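Local coordinates for RagA protein (Porphyromonas gingivalis, PDB 6SLN) that probably imports peptides across the outer membrane as a TonB-dependent receptor, a beta-barrel closed from within by a plug domain, at residues Lys966-Ala974 / Val978-Ser986. Residues are numbered along the deposited sequence; the frame is centred on the assembly and turned at random.
Sequences KYKGFDPEA and VGKNQYPNS
Q982 puts its side-chain amide against the backbone of the loop 966-974. Q982 OE1 accepts from D971 N at 3.0 Å, with the donor tilted out of the carbonyl plane. Q982 NE2 gives a bond to A974 O of 3.0 Å, meeting that oxygen from above the carbonyl plane. The same nitrogen makes a weak, bent bond to D971 O. Chi1 of -50° sets CG anti to the carbonyl carbon, and the extended chain beyond it carries the amide into the loop. D971 to A974 form a type I turn, closed by A974 N to D971 O. Q982 therefore reads the backbone at both ends of this turn.

The second polar group is the D971 carboxylate. D971 OD2 takes two bonds from N985: ND2 at 2.8 Å on its syn lone pair, and N at 3.0 Å from the anti side, tilted out of the carboxylate plane. The carboxylate and amide planes stand 72° apart. OD1 accepts from E973 N, an Asx turn, and forms a salt bridge with R928 of strand 921-937. R928 also pairs with E973. N985 ND2 has a further acceptor in T133 O.

Fewer contacts are apolar. A974 CB lies 3.7 Å from Q982 CB, and F970 CB lies 3.9 Å from P984 CG. Separately, the Y967 ring comes at Q982 from the opposite direction, CE2 lying 3.8 Å from Q982 NE2, with ring and amide planes 51° apart.

The contact is buried in the last loop before the closing barrel strand 986-996. K980, in the same segment, hydrogen-bonds the bound peptide. The Q982 amide matches its C=O and N-H groups to buried backbone, while the positive charge of R928 probably stabilises D971 as a carboxylate. Five hydrogen bonds, one weak, outnumber the apolar contacts.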
ATOM      1  N   LYS A 966      15.253 -39.149 -24.472  1.00 60.29           N
ATOM      2  CA  LYS A 966      15.083 -40.327 -23.630  1.00 58.50           C
ATOM      3  C   LYS A 966      14.864 -39.943 -22.171  1.00 54.09           C
ATOM      4  O   LYS A 966      14.966 -40.798 -21.284  1.00 56.69           O
ATOM      5  CB  LYS A 966      16.275 -41.283 -23.776  1.00 62.38           C
ATOM      6  CG  LYS A 966      17.558 -40.900 -23.013  1.00 77.17           C
ATOM      7  CD  LYS A 966      18.569 -42.082 -22.919  1.00 85.89           C
ATOM      8  CE  LYS A 966      19.415 -42.035 -21.617  1.00 85.52           C
ATOM      9  NZ  LYS A 966      20.763 -42.705 -21.693  1.00 79.33           N
ATOM     10  N   TYR A 967      14.563 -38.667 -21.908  1.00 43.32           N
ATOM     11  CA  TYR A 967      14.286 -38.221 -20.549  1.00 43.92           C
ATOM     12  C   TYR A 967      12.958 -38.793 -20.069  1.00 51.43           C
ATOM     13  O   TYR A 967      11.919 -38.555 -20.683  1.00 57.91           O
ATOM     14  CB  TYR A 967      14.258 -36.699 -20.478  1.00 41.18           C
ATOM     15  CG  TYR A 967      14.186 -36.222 -19.055  1.00 40.34           C
ATOM     16  CD1 TYR A 967      15.208 -36.512 -18.174  1.00 40.44           C
ATOM     17  CD2 TYR A 967      13.093 -35.507 -18.576  1.00 50.87           C
ATOM     18  CE1 TYR A 967      15.167 -36.092 -16.858  1.00 50.37           C
ATOM     19  CE2 TYR A 967      13.041 -35.082 -17.243  1.00 56.73           C
ATOM     20  CZ  TYR A 967      14.086 -35.385 -16.389  1.00 54.30           C
ATOM     21  OH  TYR A 967      14.076 -34.985 -15.069  1.00 52.63           O
ATOM     22  N   LYS A 968      12.987 -39.518 -18.959  1.00 54.32           N
ATOM     23  CA  LYS A 968      11.809 -40.204 -18.438  1.00 46.86           C
ATOM     24  C   LYS A 968      10.906 -39.301 -17.611  1.00 45.97           C
ATOM     25  O   LYS A 968       9.942 -39.798 -17.011  1.00 51.55           O
ATOM     26  CB  LYS A 968      12.233 -41.424 -17.603  1.00 48.48           C
ATOM     27  CG  LYS A 968      13.044 -42.469 -18.381  1.00 43.64           C
ATOM     28  CD  LYS A 968      14.044 -43.204 -17.491  1.00 52.58           C
ATOM     29  CE  LYS A 968      15.412 -43.381 -18.198  1.00 61.01           C
ATOM     30  NZ  LYS A 968      16.048 -42.103 -18.759  1.00 51.80           N
ATOM     31  N   GLY A 969      11.179 -37.996 -17.559  1.00 44.41           N
ATOM     32  CA  GLY A 969      10.225 -37.028 -17.061  1.00 43.58           C
ATOM     33  C   GLY A 969       9.457 -36.336 -18.184  1.00 39.10           C
ATOM     34  O   GLY A 969       9.586 -36.655 -19.367  1.00 41.83           O
ATOM     35  N   PHE A 970       8.660 -35.345 -17.798  1.00 38.28           N
ATOM     36  CA  PHE A 970       7.738 -34.758 -18.764  1.00 46.18           C
ATOM     37  C   PHE A 970       8.476 -33.934 -19.813  1.00 49.51           C
ATOM     38  O   PHE A 970       8.214 -34.055 -21.016  1.00 49.69           O
ATOM     39  CB  PHE A 970       6.705 -33.897 -18.043  1.00 47.82           C
ATOM     40  CG  PHE A 970       5.657 -34.690 -17.315  1.00 48.91           C
ATOM     41  CD1 PHE A 970       5.885 -35.140 -16.021  1.00 39.19           C
ATOM     42  CD2 PHE A 970       4.429 -34.972 -17.923  1.00 46.62           C
ATOM     43  CE1 PHE A 970       4.903 -35.856 -15.343  1.00 39.73           C
ATOM     44  CE2 PHE A 970       3.455 -35.680 -17.256  1.00 37.63           C
ATOM     45  CZ  PHE A 970       3.696 -36.129 -15.964  1.00 40.10           C
ATOM     46  N   ASP A 971       9.393 -33.093 -19.379  1.00 48.13           N
ATOM     47  CA  ASP A 971      10.053 -32.172 -20.299  1.00 52.80           C
ATOM     48  C   ASP A 971      11.557 -32.147 -20.029  1.00 52.16           C
ATOM     49  O   ASP A 971      11.989 -31.693 -18.954  1.00 52.50           O
ATOM     50  CB  ASP A 971       9.445 -30.766 -20.167  1.00 39.56           C
ATOM     51  CG  ASP A 971       9.939 -29.804 -21.242  1.00 41.98           C
ATOM     52  OD1 ASP A 971      10.770 -30.212 -22.099  1.00 37.80           O
ATOM     53  OD2 ASP A 971       9.499 -28.625 -21.224  1.00 43.97           O
ATOM     54  N   PRO A 972      12.383 -32.614 -20.971  1.00 39.12           N
ATOM     55  CA  PRO A 972      13.836 -32.500 -20.772  1.00 56.63           C
ATOM     56  C   PRO A 972      14.304 -31.053 -20.661  1.00 55.90           C
ATOM     57  O   PRO A 972      15.321 -30.793 -20.012  1.00 53.60           O
ATOM     58  CB  PRO A 972      14.424 -33.217 -22.001  1.00 59.09           C
ATOM     59  CG  PRO A 972      13.331 -33.212 -23.033  1.00 49.06           C
ATOM     60  CD  PRO A 972      12.025 -33.150 -22.294  1.00 39.55           C
ATOM     61  N   GLU A 973      13.573 -30.096 -21.237  1.00 54.17           N
ATOM     62  CA  GLU A 973      13.947 -28.693 -21.098  1.00 51.96           C
ATOM     63  C   GLU A 973      13.638 -28.135 -19.717  1.00 47.83           C
ATOM     64  O   GLU A 973      14.226 -27.126 -19.321  1.00 46.63           O
ATOM     65  CB  GLU A 973      13.234 -27.847 -22.154  1.00 51.67           C
ATOM     66  CG  GLU A 973      13.744 -26.410 -22.284  1.00 52.69           C
ATOM     67  CD  GLU A 973      13.147 -25.701 -23.488  1.00 57.54           C
ATOM     68  OE1 GLU A 973      13.376 -24.485 -23.672  1.00 61.92           O
ATOM     69  OE2 GLU A 973      12.441 -26.375 -24.263  1.00 60.91           O
ATOM     70  N   ALA A 974      12.743 -28.761 -18.969  1.00 43.00           N
ATOM     71  CA  ALA A 974      12.169 -28.101 -17.801  1.00 40.06           C
ATOM     72  C   ALA A 974      13.054 -28.325 -16.579  1.00 39.52           C
ATOM     73  O   ALA A 974      12.715 -29.035 -15.634  1.00 40.58           O
ATOM     74  CB  ALA A 974      10.746 -28.586 -17.560  1.00 35.23           C
ATOM     75  N   VAL A 978      18.326 -30.344 -11.701  1.00 48.80           N
ATOM     76  CA  VAL A 978      17.256 -31.244 -11.291  1.00 51.13           C
ATOM     77  C   VAL A 978      15.983 -30.827 -11.999  1.00 50.13           C
ATOM     78  O   VAL A 978      15.635 -29.645 -12.034  1.00 53.23           O
ATOM     79  CB  VAL A 978      17.060 -31.251  -9.764  1.00 45.80           C
ATOM     80  CG1 VAL A 978      16.802 -29.855  -9.256  1.00 37.05           C
ATOM     81  CG2 VAL A 978      15.926 -32.163  -9.397  1.00 45.43           C
ATOM     82  N   GLY A 979      15.320 -31.815 -12.630  1.00 54.05           N
ATOM     83  CA  GLY A 979      13.927 -31.681 -13.017  1.00 41.93           C
ATOM     84  C   GLY A 979      13.081 -32.164 -11.862  1.00 35.73           C
ATOM     85  O   GLY A 979      13.314 -33.245 -11.320  1.00 42.65           O
ATOM     86  N   LYS A 980      12.132 -31.333 -11.434  1.00 48.23           N
ATOM     87  CA  LYS A 980      11.283 -31.711 -10.312  1.00 53.38           C
ATOM     88  C   LYS A 980       9.969 -30.952 -10.401  1.00 50.04           C
ATOM     89  O   LYS A 980       9.976 -29.736 -10.611  1.00 49.09           O
ATOM     90  CB  LYS A 980      11.982 -31.429  -8.979  1.00 52.96           C
ATOM     91  CG  LYS A 980      12.548 -30.026  -8.872  1.00 45.09           C
ATOM     92  CD  LYS A 980      12.871 -29.647  -7.439  1.00 34.83           C
ATOM     93  CE  LYS A 980      13.293 -28.162  -7.358  1.00 36.61           C
ATOM     94  NZ  LYS A 980      14.200 -27.844  -6.193  1.00 35.93           N
ATOM     95  N   ASN A 981       8.859 -31.675 -10.217  1.00 40.36           N
ATOM     96  CA  ASN A 981       7.503 -31.173 -10.409  1.00 37.85           C
ATOM     97  C   ASN A 981       7.443 -30.132 -11.524  1.00 41.99           C
ATOM     98  O   ASN A 981       7.088 -28.967 -11.290  1.00 39.29           O
ATOM     99  CB  ASN A 981       6.934 -30.602  -9.104  1.00 40.69           C
ATOM    100  CG  ASN A 981       5.438 -30.277  -9.220  1.00 45.55           C
ATOM    101  OD1 ASN A 981       4.684 -30.982  -9.902  1.00 38.53           O
ATOM    102  ND2 ASN A 981       5.017 -29.200  -8.578  1.00 48.54           N
ATOM    103  N   GLN A 982       7.788 -30.541 -12.740  1.00 41.71           N
ATOM    104  CA  GLN A 982       7.876 -29.597 -13.839  1.00 42.55           C
ATOM    105  C   GLN A 982       6.506 -29.051 -14.216  1.00 46.96           C
ATOM    106  O   GLN A 982       5.505 -29.775 -14.220  1.00 44.45           O
ATOM    107  CB  GLN A 982       8.520 -30.257 -15.053  1.00 42.05           C
ATOM    108  CG  GLN A 982       9.817 -30.975 -14.757  1.00 39.18           C
ATOM    109  CD  GLN A 982      10.237 -31.856 -15.923  1.00 45.61           C
ATOM    110  OE1 GLN A 982       9.438 -32.646 -16.439  1.00 50.48           O
ATOM    111  NE2 GLN A 982      11.488 -31.718 -16.352  1.00 39.09           N
ATOM    112  N   TYR A 983       6.463 -27.752 -14.493  1.00 50.70           N
ATOM    113  CA  TYR A 983       5.415 -27.182 -15.325  1.00 47.53           C
ATOM    114  C   TYR A 983       5.914 -27.364 -16.755  1.00 49.62           C
ATOM    115  O   TYR A 983       6.730 -26.568 -17.229  1.00 61.14           O
ATOM    116  CB  TYR A 983       5.159 -25.705 -14.975  1.00 40.03           C
ATOM    117  CG  TYR A 983       3.867 -25.142 -15.539  1.00 38.20           C
ATOM    118  CD1 TYR A 983       3.467 -25.430 -16.849  1.00 32.73           C
ATOM    119  CD2 TYR A 983       3.048 -24.330 -14.769  1.00 31.61           C
ATOM    120  CE1 TYR A 983       2.290 -24.927 -17.376  1.00 35.80           C
ATOM    121  CE2 TYR A 983       1.845 -23.825 -15.289  1.00 45.72           C
ATOM    122  CZ  TYR A 983       1.472 -24.129 -16.599  1.00 43.13           C
ATOM    123  OH  TYR A 983       0.293 -23.640 -17.141  1.00 39.52           O
ATOM    124  N   PRO A 984       5.495 -28.412 -17.457  1.00 47.82           N
ATOM    125  CA  PRO A 984       6.135 -28.737 -18.740  1.00 45.51           C
ATOM    126  C   PRO A 984       5.881 -27.653 -19.775  1.00 44.88           C
ATOM    127  O   PRO A 984       4.886 -26.928 -19.714  1.00 49.26           O
ATOM    128  CB  PRO A 984       5.468 -30.057 -19.146  1.00 49.80           C
ATOM    129  CG  PRO A 984       4.714 -30.541 -17.904  1.00 42.26           C
ATOM    130  CD  PRO A 984       4.387 -29.328 -17.125  1.00 40.53           C
ATOM    131  N   ASN A 985       6.802 -27.524 -20.724  1.00 37.54           N
ATOM    132  CA  ASN A 985       6.508 -26.682 -21.872  1.00 44.24           C
ATOM    133  C   ASN A 985       5.309 -27.250 -22.615  1.00 51.96           C
ATOM    134  O   ASN A 985       4.934 -28.415 -22.455  1.00 54.36           O
ATOM    135  CB  ASN A 985       7.701 -26.580 -22.821  1.00 54.44           C
ATOM    136  CG  ASN A 985       8.717 -25.542 -22.373  1.00 61.86           C
ATOM    137  OD1 ASN A 985       8.430 -24.341 -22.329  1.00 62.01           O
ATOM    138  ND2 ASN A 985       9.915 -26.005 -22.036  1.00 63.01           N
ATOM    139  N   SER A 986       4.694 -26.410 -23.429  1.00 53.86           N
ATOM    140  CA  SER A 986       3.421 -26.757 -24.029  1.00 41.81           C
ATOM    141  C   SER A 986       3.584 -27.001 -25.518  1.00 43.96           C
ATOM    142  O   SER A 986       4.591 -26.636 -26.132  1.00 50.50           O
ATOM    143  CB  SER A 986       2.397 -25.653 -23.791  1.00 41.55           C
ATOM    144  OG  SER A 986       2.965 -24.398 -24.104  1.00 50.78           O
TER